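Local coordinates for protein beta-lactamase/D-alanine Carboxypeptidase (Yersinia pestis, PDB 3RJU) that is a putative penicillin-binding protein of the serine beta-lactamase family, probably hydrolysing beta-lactams or trimming D-alanine from peptidoglycan peptides, at residues Ala27-Asp32 with Val36-Phe41; Glu234-Trp239 with Thr311-Val316; Ser56-Ala61 with Gly322-Val327; Glu15-Asn20 with Asp340-Leu345. All coordinates share one frame; numbering follows the deposited sequence.

Contact 1: Ala27-Asp32 with Val36-Phe41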
loop_
_atom_site.group_PDB
_atom_site.type_symbol
_atom_site.label_atom_id
_atom_site.label_comp_id
_atom_site.label_asym_id
_atom_site.label_seq_id
_atom_site.Cartn_x
_atom_site.Cartn_y
_atom_site.Cartn_z
ATOM N N ALA A 27 13.862 8.590 1.486
ATOM C CA ALA A 27 14.261 7.719 2.579
ATOM C C ALA A 27 14.186 6.269 2.116
ATOM O O ALA A 27 13.217 5.854 1.473
ATOM C CB ALA A 27 13.380 7.926 3.810
ATOM N N LEU A 28 15.212 5.501 2.471
ATOM C CA LEU A 28 15.319 4.096 2.097
ATOM C C LEU A 28 15.518 3.281 3.374
ATOM O O LEU A 28 16.389 3.611 4.202
ATOM C CB LEU A 28 16.529 3.892 1.161
ATOM C CG LEU A 28 16.813 2.460 0.684
ATOM C CD1 LEU A 28 15.757 1.959 -0.296
ATOM C CD2 LEU A 28 18.190 2.424 0.024
ATOM N N VAL A 29 14.724 2.222 3.526
ATOM C CA VAL A 29 14.789 1.365 4.692
ATOM C C VAL A 29 14.993 -0.050 4.197
ATOM O O VAL A 29 14.170 -0.573 3.429
ATOM C CB VAL A 29 13.471 1.398 5.508
ATOM C CG1 VAL A 29 13.539 0.415 6.689
ATOM C CG2 VAL A 29 13.183 2.819 5.995
ATOM N N VAL A 30 16.080 -0.676 4.647
ATOM C CA VAL A 30 16.402 -2.032 4.235
ATOM C C VAL A 30 16.468 -2.922 5.466
ATOM O O VAL A 30 17.190 -2.614 6.423
ATOM C CB VAL A 30 17.767 -2.086 3.487
ATOM C CG1 VAL A 30 18.112 -3.518 3.072
ATOM C CG2 VAL A 30 17.749 -1.168 2.265
ATOM N N ILE A 31 15.733 -4.033 5.439
ATOM C CA ILE A 31 15.821 -5.028 6.496
ATOM C C ILE A 31 16.342 -6.297 5.867
ATOM O O ILE A 31 15.785 -6.769 4.890
ATOM C CB ILE A 31 14.457 -5.321 7.154
ATOM C CG1 ILE A 31 13.926 -4.074 7.856
ATOM C CG2 ILE A 31 14.597 -6.484 8.160
ATOM C CD1 ILE A 31 12.484 -4.170 8.369
ATOM N N ASP A 32 17.416 -6.848 6.426
ATOM C CA ASP A 32 17.999 -8.072 5.900
ATOM C C ASP A 32 18.385 -8.916 7.103
ATOM O O ASP A 32 19.438 -8.716 7.705
ATOM C CB ASP A 32 19.209 -7.739 5.025
ATOM C CG ASP A 32 19.815 -8.968 4.356
ATOM O OD1 ASP A 32 19.718 -10.089 4.910
ATOM O OD2 ASP A 32 20.418 -8.799 3.277
ATOM N N VAL A 36 19.531 -3.775 9.827
ATOM C CA VAL A 36 18.676 -2.693 9.364
ATOM C C VAL A 36 19.577 -1.578 8.844
ATOM O O VAL A 36 20.441 -1.076 9.571
ATOM C CB VAL A 36 17.766 -2.161 10.486
ATOM C CG1 VAL A 36 16.984 -0.918 10.002
ATOM C CG2 VAL A 36 16.820 -3.264 10.967
ATOM N N VAL A 37 19.377 -1.193 7.588
ATOM C CA VAL A 37 20.189 -0.152 6.965
ATOM C C VAL A 37 19.243 0.942 6.497
ATOM O O VAL A 37 18.298 0.688 5.750
ATOM C CB VAL A 37 21.015 -0.683 5.770
ATOM C CG1 VAL A 37 21.874 0.438 5.161
ATOM C CG2 VAL A 37 21.908 -1.846 6.206
ATOM N N ASN A 38 19.473 2.154 6.991
ATOM C CA ASN A 38 18.692 3.320 6.613
ATOM C C ASN A 38 19.549 4.302 5.837
ATOM O O ASN A 38 20.698 4.538 6.215
ATOM C CB ASN A 38 18.145 4.021 7.855
ATOM C CG ASN A 38 17.040 3.243 8.516
ATOM O OD1 ASN A 38 15.958 3.098 7.954
ATOM N ND2 ASN A 38 17.295 2.749 9.719
ATOM N N ARG A 39 18.999 4.871 4.769
ATOM C CA ARG A 39 19.686 5.932 4.037
ATOM C C ARG A 39 18.673 7.032 3.746
ATOM O O ARG A 39 17.492 6.756 3.487
ATOM C CB ARG A 39 20.293 5.419 2.718
ATOM C CG ARG A 39 21.371 4.354 2.877
ATOM C CD ARG A 39 22.594 4.896 3.600
ATOM N NE ARG A 39 23.678 3.916 3.625
ATOM C CZ ARG A 39 24.044 3.243 4.707
ATOM N NH1 ARG A 39 23.420 3.462 5.854
ATOM N NH2 ARG A 39 25.048 2.373 4.645
ATOM N N SER A 40 19.131 8.276 3.823
ATOM C CA SER A 40 18.307 9.425 3.500
ATOM C C SER A 40 19.100 10.342 2.581
ATOM O O SER A 40 20.309 10.527 2.769
ATOM C CB SER A 40 17.933 10.208 4.763
ATOM O OG SER A 40 17.223 9.395 5.673
ATOM N N PHE A 41 18.426 10.920 1.597
ATOM C CA PHE A 41 19.081 11.800 0.640
ATOM C C PHE A 41 18.212 12.995 0.316
ATOM O O PHE A 41 16.980 12.928 0.400
ATOM C CB PHE A 41 19.321 11.069 -0.679
ATOM C CG PHE A 41 20.146 9.835 -0.550
ATOM C CD1 PHE A 41 21.521 9.897 -0.596
ATOM C CD2 PHE A 41 19.532 8.589 -0.423
ATOM C CE1 PHE A 41 22.287 8.735 -0.480
ATOM C CE2 PHE A 41 20.289 7.439 -0.311
ATOM C CZ PHE A 41 21.670 7.516 -0.341
#
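Asn38 and Val29 face each other as a non-hydrogen-bonded pair in a beta hairpin, their side chains running alongside one another on one face of the sheet. Asn38 CG stands anti to its carbonyl carbon (chi1 -72°), and the amide is rotated so that OD1 leans across to Val29, 3.4 Å from CG2, the methyl beside the backbone N. Ile31 and Val36 continue this row through a looser contact, with Ile31 CG1 4.3 Å from Val36 CG2. On the other face, Val30 and Val37 form a hydrogen-bonded pair with CB atoms 4.2 Å apart; Val30 N reaches Val37 O at 2.8 Å, and Val37 N returns the bond to Val30 O. Leu28 and Arg39 form a second such pair, with Leu28 N 2.8 Å from Arg39 O. Arg39 bends twice (chi1 -63°, chi2 -64°), which swings its guanidinium outward from the hairpin and partly back toward Val37. Val37 CG1 lies over the rim of one guanidinium face, and NH1 bonds to Asn38 O at 2.9 Å from above the carbonyl plane. NE forms a salt bridge with Asp11, a second partner that helps fix the group. Strand 35-42 is one of the two edge strands of its sheet, and strand 25-32 pairs on its far side with strand 321-328; the Val29-Ile31 face packs on helix 233-241, while Leu28, Val30 and Val37 meet helix 6-20.

Contact 2: Glu234-Trp239 with Thr311-Val316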
loop_
_atom_site.group_PDB
_atom_site.type_symbol
_atom_site.label_atom_id
_atom_site.label_comp_id
_atom_site.label_asym_id
_atom_site.label_seq_id
_atom_site.Cartn_x
_atom_site.Cartn_y
_atom_site.Cartn_z
ATOM N N GLU A 234 10.608 5.414 9.993
ATOM C CA GLU A 234 10.826 4.536 11.143
ATOM C C GLU A 234 9.567 3.706 11.463
ATOM O O GLU A 234 9.674 2.528 11.838
ATOM C CB GLU A 234 11.335 5.326 12.374
ATOM C CG GLU A 234 10.282 6.196 13.024
ATOM C CD GLU A 234 10.849 7.167 14.040
ATOM O OE1 GLU A 234 12.064 7.081 14.354
ATOM O OE2 GLU A 234 10.073 8.014 14.537
ATOM N N ASP A 235 8.384 4.300 11.312
ATOM C CA ASP A 235 7.147 3.543 11.545
ATOM C C ASP A 235 7.039 2.421 10.521
ATOM O O ASP A 235 6.650 1.289 10.868
ATOM C CB ASP A 235 5.897 4.425 11.421
ATOM C CG ASP A 235 5.628 5.271 12.662
ATOM O OD1 ASP A 235 6.493 5.384 13.554
ATOM O OD2 ASP A 235 4.528 5.840 12.741
HETATM N N MSE A 236 7.349 2.732 9.263
HETATM C CA MSE A 236 7.254 1.742 8.197
HETATM C C MSE A 236 8.273 0.629 8.359
HETATM O O MSE A 236 7.997 -0.523 7.985
HETATM C CB MSE A 236 7.363 2.397 6.813
HETATM C CG MSE A 236 6.214 3.350 6.507
HETATM SE SE MSE A 236 4.471 2.467 6.649
HETATM C CE MSE A 236 4.842 1.045 5.389
ATOM N N GLN A 237 9.445 0.949 8.915
ATOM C CA GLN A 237 10.406 -0.102 9.246
ATOM C C GLN A 237 9.754 -1.132 10.184
ATOM O O GLN A 237 9.852 -2.345 9.974
ATOM C CB GLN A 237 11.662 0.465 9.918
ATOM C CG GLN A 237 12.659 -0.600 10.312
ATOM C CD GLN A 237 13.677 -0.102 11.336
ATOM O OE1 GLN A 237 14.098 1.057 11.292
ATOM N NE2 GLN A 237 14.074 -0.978 12.263
ATOM N N HIS A 238 9.105 -0.642 11.237
ATOM C CA HIS A 238 8.477 -1.527 12.212
ATOM C C HIS A 238 7.370 -2.374 11.585
ATOM O O HIS A 238 7.256 -3.563 11.893
ATOM C CB HIS A 238 7.957 -0.729 13.415
ATOM C CG HIS A 238 9.039 -0.038 14.182
ATOM N ND1 HIS A 238 10.155 -0.701 14.646
ATOM C CD2 HIS A 238 9.188 1.256 14.557
ATOM C CE1 HIS A 238 10.947 0.153 15.273
ATOM N NE2 HIS A 238 10.382 1.349 15.232
ATOM N N TRP A 239 6.582 -1.776 10.691
ATOM C CA TRP A 239 5.512 -2.502 10.017
ATOM C C TRP A 239 6.082 -3.597 9.123
ATOM O O TRP A 239 5.644 -4.757 9.158
ATOM C CB TRP A 239 4.633 -1.555 9.189
ATOM C CG TRP A 239 3.393 -2.220 8.702
ATOM C CD1 TRP A 239 2.257 -2.416 9.413
ATOM C CD2 TRP A 239 3.166 -2.796 7.408
ATOM N NE1 TRP A 239 1.327 -3.089 8.650
ATOM C CE2 TRP A 239 1.855 -3.325 7.411
ATOM C CE3 TRP A 239 3.934 -2.902 6.246
ATOM C CZ2 TRP A 239 1.297 -3.965 6.298
ATOM C CZ3 TRP A 239 3.386 -3.543 5.143
ATOM C CH2 TRP A 239 2.074 -4.059 5.179
ATOM N N THR A 311 6.079 5.588 -3.546
ATOM C CA THR A 311 6.538 4.618 -2.575
ATOM C C THR A 311 6.594 3.243 -3.203
ATOM O O THR A 311 5.891 2.945 -4.170
ATOM C CB THR A 311 5.594 4.536 -1.344
ATOM O OG1 THR A 311 4.242 4.427 -1.790
ATOM C CG2 THR A 311 5.709 5.782 -0.472
ATOM N N TYR A 312 7.451 2.402 -2.652
ATOM C CA TYR A 312 7.549 1.036 -3.129
ATOM C C TYR A 312 8.059 0.171 -2.000
ATOM O O TYR A 312 8.978 0.559 -1.256
ATOM C CB TYR A 312 8.493 0.977 -4.329
ATOM C CG TYR A 312 8.648 -0.375 -5.000
ATOM C CD1 TYR A 312 7.533 -1.066 -5.507
ATOM C CD2 TYR A 312 9.914 -0.959 -5.150
ATOM C CE1 TYR A 312 7.682 -2.292 -6.145
ATOM C CE2 TYR A 312 10.068 -2.187 -5.791
ATOM C CZ TYR A 312 8.949 -2.852 -6.277
ATOM O OH TYR A 312 9.081 -4.079 -6.909
HETATM N N MSE A 313 7.468 -1.010 -1.866
HETATM C CA MSE A 313 7.965 -1.989 -0.919
HETATM C C MSE A 313 8.168 -3.290 -1.678
HETATM O O MSE A 313 7.276 -3.715 -2.419
HETATM C CB MSE A 313 6.966 -2.216 0.224
HETATM C CG MSE A 313 7.482 -3.207 1.260
HETATM SE SE MSE A 313 6.320 -3.385 2.796
HETATM C CE MSE A 313 6.391 -1.553 3.441
ATOM N N ALA A 314 9.343 -3.897 -1.528
ATOM C CA ALA A 314 9.647 -5.142 -2.223
ATOM C C ALA A 314 10.275 -6.073 -1.214
ATOM O O ALA A 314 11.182 -5.674 -0.475
ATOM C CB ALA A 314 10.621 -4.887 -3.385
HETATM N N MSE A 315 9.844 -7.323 -1.173
HETATM C CA MSE A 315 10.481 -8.209 -0.227
HETATM C C MSE A 315 10.526 -9.637 -0.704
HETATM O O MSE A 315 9.752 -10.051 -1.578
HETATM C CB MSE A 315 9.801 -8.136 1.135
HETATM C CG MSE A 315 8.377 -8.638 1.136
HETATM SE SE MSE A 315 7.682 -8.897 2.940
HETATM C CE MSE A 315 7.564 -7.036 3.526
ATOM N N VAL A 316 11.447 -10.377 -0.103
ATOM C CA VAL A 316 11.629 -11.783 -0.385
ATOM C C VAL A 316 11.517 -12.448 0.983
ATOM O O VAL A 316 12.509 -12.613 1.689
ATOM C CB VAL A 316 13.011 -12.062 -1.040
ATOM C CG1 VAL A 316 13.166 -13.552 -1.354
ATOM C CG2 VAL A 316 13.165 -11.236 -2.302
#
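Met313, a selenomethionine on strand 309-316, sends its side chain across to Trp239 and Met236 of helix 233-241. From CB the chain runs out extended as far as SE: CG is anti to the backbone N (chi1 -178°) and SE is anti to CA (chi2 174°), which carries the selenium well clear of the strand. SE stops at the edge of the Trp239 six-membered ring, close to its plane. Its neighbour there is CZ3, 3.8 Å from SE, and the ring centroid lies 5.1 Å from the selenium at 88° to the ring normal, an edge-on Met-aromatic contact. The contact helps to lay helix 233-241 against one face of the central antiparallel sheet of the serine beta-lactamase and penicillin-binding protein fold, in a buried layer near the probable SxxK active-site motif, which the Met313 side chain approaches without touching. Beyond SE the chain bends at chi3 and turns CE toward Met236, while CE stays 4.0 Å from both Trp239 CE3 and CZ3. The same methyl meets that of Met236, with Met313 CE 3.6 Å from Met236 CE. Met236, also a selenomethionine, arrives by a different route, coiled at both outer torsions where Met313 is straight until its last bond. Both methionine side chains also touch Phe324 on the adjacent strand 321-328. The polar end of the indole is tethered elsewhere, through a hydrogen bond from Trp239 NE1 to Glu70 OE1.

Contact 3: Ser56-Ala61 with Gly322-Val327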
loop_
_atom_site.group_PDB
_atom_site.type_symbol
_atom_site.label_atom_id
_atom_site.label_comp_id
_atom_site.label_asym_id
_atom_site.label_seq_id
_atom_site.Cartn_x
_atom_site.Cartn_y
_atom_site.Cartn_z
ATOM N N SER A 56 10.501 11.935 9.522
ATOM C CA SER A 56 9.867 12.753 8.483
ATOM C C SER A 56 8.508 12.149 8.117
ATOM O O SER A 56 8.393 10.931 7.909
ATOM C CB SER A 56 10.746 12.839 7.231
ATOM O OG SER A 56 11.893 13.632 7.468
ATOM N N LEU A 57 7.477 12.987 8.048
ATOM C CA LEU A 57 6.159 12.488 7.663
ATOM C C LEU A 57 6.123 12.292 6.158
ATOM O O LEU A 57 6.638 13.115 5.387
ATOM C CB LEU A 57 5.021 13.419 8.116
ATOM C CG LEU A 57 3.689 12.699 8.383
ATOM C CD1 LEU A 57 3.800 11.817 9.625
ATOM C CD2 LEU A 57 2.524 13.681 8.523
ATOM N N ILE A 58 5.488 11.208 5.745
ATOM C CA ILE A 58 5.364 10.881 4.332
ATOM C C ILE A 58 3.927 10.449 4.048
ATOM O O ILE A 58 3.214 10.014 4.964
ATOM C CB ILE A 58 6.320 9.738 3.937
ATOM C CG1 ILE A 58 5.990 8.444 4.692
ATOM C CG2 ILE A 58 7.772 10.139 4.207
ATOM C CD1 ILE A 58 6.932 7.275 4.358
ATOM N N ARG A 59 3.502 10.577 2.794
ATOM C CA ARG A 59 2.294 9.889 2.339
ATOM C C ARG A 59 2.706 8.533 1.785
ATOM O O ARG A 59 3.526 8.464 0.849
ATOM C CB ARG A 59 1.579 10.682 1.242
ATOM C CG ARG A 59 1.164 12.096 1.667
ATOM C CD ARG A 59 0.286 12.730 0.599
ATOM N NE ARG A 59 0.014 14.151 0.821
ATOM C CZ ARG A 59 -1.083 14.633 1.406
ATOM N NH1 ARG A 59 -2.038 13.817 1.858
ATOM N NH2 ARG A 59 -1.235 15.944 1.524
ATOM N N ILE A 60 2.174 7.447 2.345
ATOM C CA ILE A 60 2.538 6.140 1.796
ATOM C C ILE A 60 1.681 5.753 0.592
ATOM O O ILE A 60 1.942 4.743 -0.067
ATOM C CB ILE A 60 2.551 5.006 2.866
ATOM C CG1 ILE A 60 1.128 4.655 3.334
ATOM C CG2 ILE A 60 3.440 5.399 4.059
ATOM C CD1 ILE A 60 1.106 3.450 4.301
ATOM N N ALA A 61 0.670 6.568 0.296
ATOM C CA ALA A 61 -0.201 6.316 -0.843
ATOM C C ALA A 61 -0.702 4.874 -0.780
ATOM O O ALA A 61 -1.100 4.422 0.287
ATOM C CB ALA A 61 0.514 6.629 -2.182
ATOM N N GLY A 322 13.606 -7.211 3.085
ATOM C CA GLY A 322 12.584 -6.281 2.649
ATOM C C GLY A 322 13.181 -4.905 2.442
ATOM O O GLY A 322 14.051 -4.491 3.209
ATOM N N VAL A 323 12.704 -4.197 1.420
ATOM C CA VAL A 323 13.121 -2.835 1.153
ATOM C C VAL A 323 11.900 -1.956 0.988
ATOM O O VAL A 323 10.973 -2.295 0.258
ATOM C CB VAL A 323 13.970 -2.754 -0.112
ATOM C CG1 VAL A 323 14.337 -1.308 -0.371
ATOM C CG2 VAL A 323 15.235 -3.612 0.070
ATOM N N PHE A 324 11.891 -0.836 1.699
ATOM C CA PHE A 324 10.867 0.182 1.530
ATOM C C PHE A 324 11.548 1.479 1.104
ATOM O O PHE A 324 12.565 1.883 1.693
ATOM C CB PHE A 324 10.146 0.441 2.854
ATOM C CG PHE A 324 9.209 1.622 2.810
ATOM C CD1 PHE A 324 8.030 1.559 2.063
ATOM C CD2 PHE A 324 9.490 2.785 3.514
ATOM C CE1 PHE A 324 7.155 2.639 2.009
ATOM C CE2 PHE A 324 8.622 3.868 3.462
ATOM C CZ PHE A 324 7.447 3.790 2.713
ATOM N N VAL A 325 10.979 2.155 0.112
ATOM C CA VAL A 325 11.542 3.421 -0.314
ATOM C C VAL A 325 10.433 4.441 -0.489
ATOM O O VAL A 325 9.315 4.110 -0.885
ATOM C CB VAL A 325 12.369 3.285 -1.641
ATOM C CG1 VAL A 325 11.477 2.822 -2.781
ATOM C CG2 VAL A 325 13.050 4.597 -1.980
ATOM N N VAL A 326 10.737 5.684 -0.146
ATOM C CA VAL A 326 9.803 6.771 -0.361
ATOM C C VAL A 326 10.587 7.915 -1.004
ATOM O O VAL A 326 11.715 8.246 -0.571
ATOM C CB VAL A 326 9.091 7.252 0.946
ATOM C CG1 VAL A 326 10.095 7.576 2.063
ATOM C CG2 VAL A 326 8.203 8.467 0.627
ATOM N N VAL A 327 10.014 8.486 -2.050
ATOM C CA VAL A 327 10.621 9.608 -2.751
ATOM C C VAL A 327 9.592 10.708 -2.926
ATOM O O VAL A 327 8.429 10.441 -3.215
ATOM C CB VAL A 327 11.136 9.130 -4.153
ATOM C CG1 VAL A 327 11.170 10.265 -5.193
ATOM C CG2 VAL A 327 12.486 8.414 -4.035
#
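Ile58 sets its side chain against Phe324 and Val326, two residues that point to the same side of strand 321-328. Its CG1 sits between the backbone N and the carbonyl carbon (chi1 62°), and the outer chain is extended, so CD1 is the foremost atom. CD1 comes at the Phe324 ring end-on and in its plane, meeting the rim at CZ and CE2; both Ile58 CD1 to Phe324 CZ and Ile58 CD1 to Phe324 CE2 measure 3.9 Å. The short strand 58-59, paired with 230-231 in a two-stranded sheet, is thereby seated against the main antiparallel sheet of the beta-lactamase fold, just ahead of the probable SxxK motif at the start of helix 64-77. Val326 crosses the isoleucine at an angle and meets it at CB and at both methyls. Its CG1 lies 3.9 Å from Ile58 CD1, while its CG2, anti to the backbone N, packs on the branch point, 4.0 Å from Ile58 CB and from the branch methyl CG2. Phe309 of strand 309-316 touches both Ile58 and Val326. A polar tie lies nearby, where Ile60 O accepts a hydrogen bond from Thr311 OG1.

Contact 4: Glu15-Asn20 with Asp340-Leu345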
loop_
_atom_site.group_PDB
_atom_site.type_symbol
_atom_site.label_atom_id
_atom_site.label_comp_id
_atom_site.label_asym_id
_atom_site.label_seq_id
_atom_site.Cartn_x
_atom_site.Cartn_y
_atom_site.Cartn_z
ATOM N N GLU A 15 22.353 5.711 -3.591
ATOM C CA GLU A 15 22.523 7.009 -4.220
ATOM C C GLU A 15 22.066 6.982 -5.684
ATOM O O GLU A 15 21.518 7.966 -6.195
ATOM C CB GLU A 15 23.966 7.507 -4.090
ATOM C CG GLU A 15 24.038 9.021 -4.191
ATOM C CD GLU A 15 25.412 9.569 -3.886
ATOM O OE1 GLU A 15 25.488 10.633 -3.229
ATOM O OE2 GLU A 15 26.409 8.944 -4.306
ATOM N N HIS A 16 22.256 5.852 -6.360
ATOM C CA HIS A 16 21.766 5.736 -7.737
ATOM C C HIS A 16 20.248 5.856 -7.815
ATOM O O HIS A 16 19.727 6.512 -8.716
ATOM C CB HIS A 16 22.204 4.419 -8.379
ATOM C CG HIS A 16 23.657 4.372 -8.718
ATOM N ND1 HIS A 16 24.341 5.464 -9.200
ATOM C CD2 HIS A 16 24.555 3.365 -8.641
ATOM C CE1 HIS A 16 25.604 5.132 -9.402
ATOM N NE2 HIS A 16 25.757 3.861 -9.080
ATOM N N ILE A 17 19.538 5.221 -6.875
ATOM C CA ILE A 17 18.089 5.305 -6.846
ATOM C C ILE A 17 17.660 6.749 -6.617
ATOM O O ILE A 17 16.738 7.251 -7.275
ATOM C CB ILE A 17 17.505 4.386 -5.756
ATOM C CG1 ILE A 17 17.800 2.925 -6.102
ATOM C CG2 ILE A 17 15.988 4.618 -5.588
ATOM C CD1 ILE A 17 17.581 1.944 -4.939
ATOM N N PHE A 18 18.344 7.417 -5.696
ATOM C CA PHE A 18 18.076 8.824 -5.417
ATOM C C PHE A 18 18.242 9.687 -6.675
ATOM O O PHE A 18 17.364 10.473 -7.013
ATOM C CB PHE A 18 19.024 9.345 -4.326
ATOM C CG PHE A 18 18.926 10.833 -4.103
ATOM C CD1 PHE A 18 17.736 11.408 -3.664
ATOM C CD2 PHE A 18 20.019 11.662 -4.332
ATOM C CE1 PHE A 18 17.637 12.773 -3.467
ATOM C CE2 PHE A 18 19.927 13.033 -4.135
ATOM C CZ PHE A 18 18.738 13.587 -3.705
ATOM N N TYR A 19 19.370 9.558 -7.367
ATOM C CA TYR A 19 19.589 10.393 -8.544
ATOM C C TYR A 19 18.737 9.976 -9.742
ATOM O O TYR A 19 18.183 10.834 -10.440
ATOM C CB TYR A 19 21.064 10.438 -8.931
ATOM C CG TYR A 19 21.845 11.309 -7.987
ATOM C CD1 TYR A 19 21.595 12.676 -7.909
ATOM C CD2 TYR A 19 22.818 10.766 -7.162
ATOM C CE1 TYR A 19 22.299 13.474 -7.030
ATOM C CE2 TYR A 19 23.530 11.562 -6.288
ATOM C CZ TYR A 19 23.262 12.909 -6.219
ATOM O OH TYR A 19 23.988 13.699 -5.344
ATOM N N ASN A 20 18.646 8.674 -9.998
ATOM C CA ASN A 20 17.937 8.221 -11.189
ATOM C C ASN A 20 16.454 8.523 -11.128
ATOM O O ASN A 20 15.817 8.720 -12.163
ATOM C CB ASN A 20 18.119 6.716 -11.411
ATOM C CG ASN A 20 19.529 6.348 -11.795
ATOM O OD1 ASN A 20 20.295 7.194 -12.246
ATOM N ND2 ASN A 20 19.874 5.076 -11.635
ATOM N N ASP A 340 12.713 -0.070 -10.151
ATOM C CA ASP A 340 13.689 -0.957 -10.794
ATOM C C ASP A 340 14.980 -1.022 -9.966
ATOM O O ASP A 340 15.573 -2.094 -9.801
ATOM C CB ASP A 340 14.043 -0.494 -12.205
ATOM C CG ASP A 340 12.969 -0.815 -13.247
ATOM O OD1 ASP A 340 12.018 -1.610 -12.983
ATOM O OD2 ASP A 340 13.105 -0.272 -14.368
ATOM N N GLY A 341 15.424 0.125 -9.448
ATOM C CA GLY A 341 16.620 0.161 -8.623
ATOM C C GLY A 341 16.461 -0.643 -7.343
ATOM O O GLY A 341 17.371 -1.362 -6.927
ATOM N N VAL A 342 15.298 -0.519 -6.704
ATOM C CA VAL A 342 15.014 -1.334 -5.525
ATOM C C VAL A 342 15.044 -2.832 -5.852
ATOM O O VAL A 342 15.619 -3.622 -5.104
ATOM C CB VAL A 342 13.674 -0.928 -4.864
ATOM C CG1 VAL A 342 13.204 -1.989 -3.872
ATOM C CG2 VAL A 342 13.800 0.455 -4.199
ATOM N N ASN A 343 14.446 -3.225 -6.972
ATOM C CA ASN A 343 14.426 -4.638 -7.330
ATOM C C ASN A 343 15.835 -5.174 -7.557
ATOM O O ASN A 343 16.163 -6.288 -7.150
ATOM C CB ASN A 343 13.537 -4.890 -8.553
ATOM C CG ASN A 343 12.066 -4.651 -8.257
ATOM O OD1 ASN A 343 11.619 -4.823 -7.105
ATOM N ND2 ASN A 343 11.300 -4.241 -9.288
ATOM N N GLN A 344 16.675 -4.363 -8.190
ATOM C CA GLN A 344 18.059 -4.763 -8.388
ATOM C C GLN A 344 18.834 -4.834 -7.077
ATOM O O GLN A 344 19.677 -5.716 -6.901
ATOM C CB GLN A 344 18.740 -3.835 -9.386
ATOM C CG GLN A 344 18.165 -4.003 -10.767
ATOM C CD GLN A 344 18.661 -2.969 -11.741
ATOM O OE1 GLN A 344 19.704 -2.344 -11.527
ATOM N NE2 GLN A 344 17.920 -2.780 -12.828
ATOM N N LEU A 345 18.558 -3.904 -6.164
ATOM C CA LEU A 345 19.130 -3.979 -4.821
ATOM C C LEU A 345 18.722 -5.298 -4.144
ATOM O O LEU A 345 19.556 -6.006 -3.577
ATOM C CB LEU A 345 18.682 -2.786 -3.975
ATOM C CG LEU A 345 19.013 -2.823 -2.470
ATOM C CD1 LEU A 345 20.515 -3.001 -2.196
ATOM C CD2 LEU A 345 18.493 -1.559 -1.805
#
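The flat peptide group joining Gly341 to Val342 carries Ile17 on one face: the CD1 methyl sits almost directly above the peptide carbon, 3.7 Å from Gly341 C and 3.8 Å from Val342 N. On the other side of helix 6-20, the Tyr19 ring has Phe18 CD2 over the centre of one face, and the Phe18 ring in turn meets Phe41 of the neighbouring hairpin with the two planes about 20° apart. The arrangement is a helix-helix contact between the first and last helices of the chain, 6-20 and 336-349, which lie together over one face of the antiparallel sheet, as the terminal helices do in serine beta-lactamases and related penicillin-binding proteins. Gly341 has no side chain to hold the two backbones apart, and its CA comes within 5.6 Å of Ile17 CA. With CG1 anti to the carbonyl carbon, chi1 of Ile17 (-65°) lays CG1 beside Gly341 CA at 3.9 Å, and the extended chi2 (166°) carries CD1 on to the peptide. Nothing polar crosses between the two segments, though Asn343, one residue past the valine, uses OD1 for a hydrogen bond with Tyr312 OH in the sheet. Val342 turns its branches toward strands 309-316 and 321-328, yet one methyl still serves the helix contact, with Val342 CG2 4.1 Å from Ile17 CD1.

Contacts 2 and 3 lie deepest, their centres about 10 Å from the chain centre, whereas the centres of contacts 1 and 4 lie about 18 and 20 Å out; in contact 1 exposed residues also touch across the hairpin. Contact 1 alone is built on backbone hydrogen bonds; the other three have no hydrogen bonds across them: side chain meets side chain in 2 and 3, and mainly backbone in 4. Contacts 1, 2 and 3 all reach the same sheet: Val29 N bonds to Phe324 O between contacts 1 and 3, and Ala314 O receives Val323 N between contacts 2 and 3. The sheet separates contacts 2 and 3 on one face from contact 4 on the other, where Val342 packs on Val325.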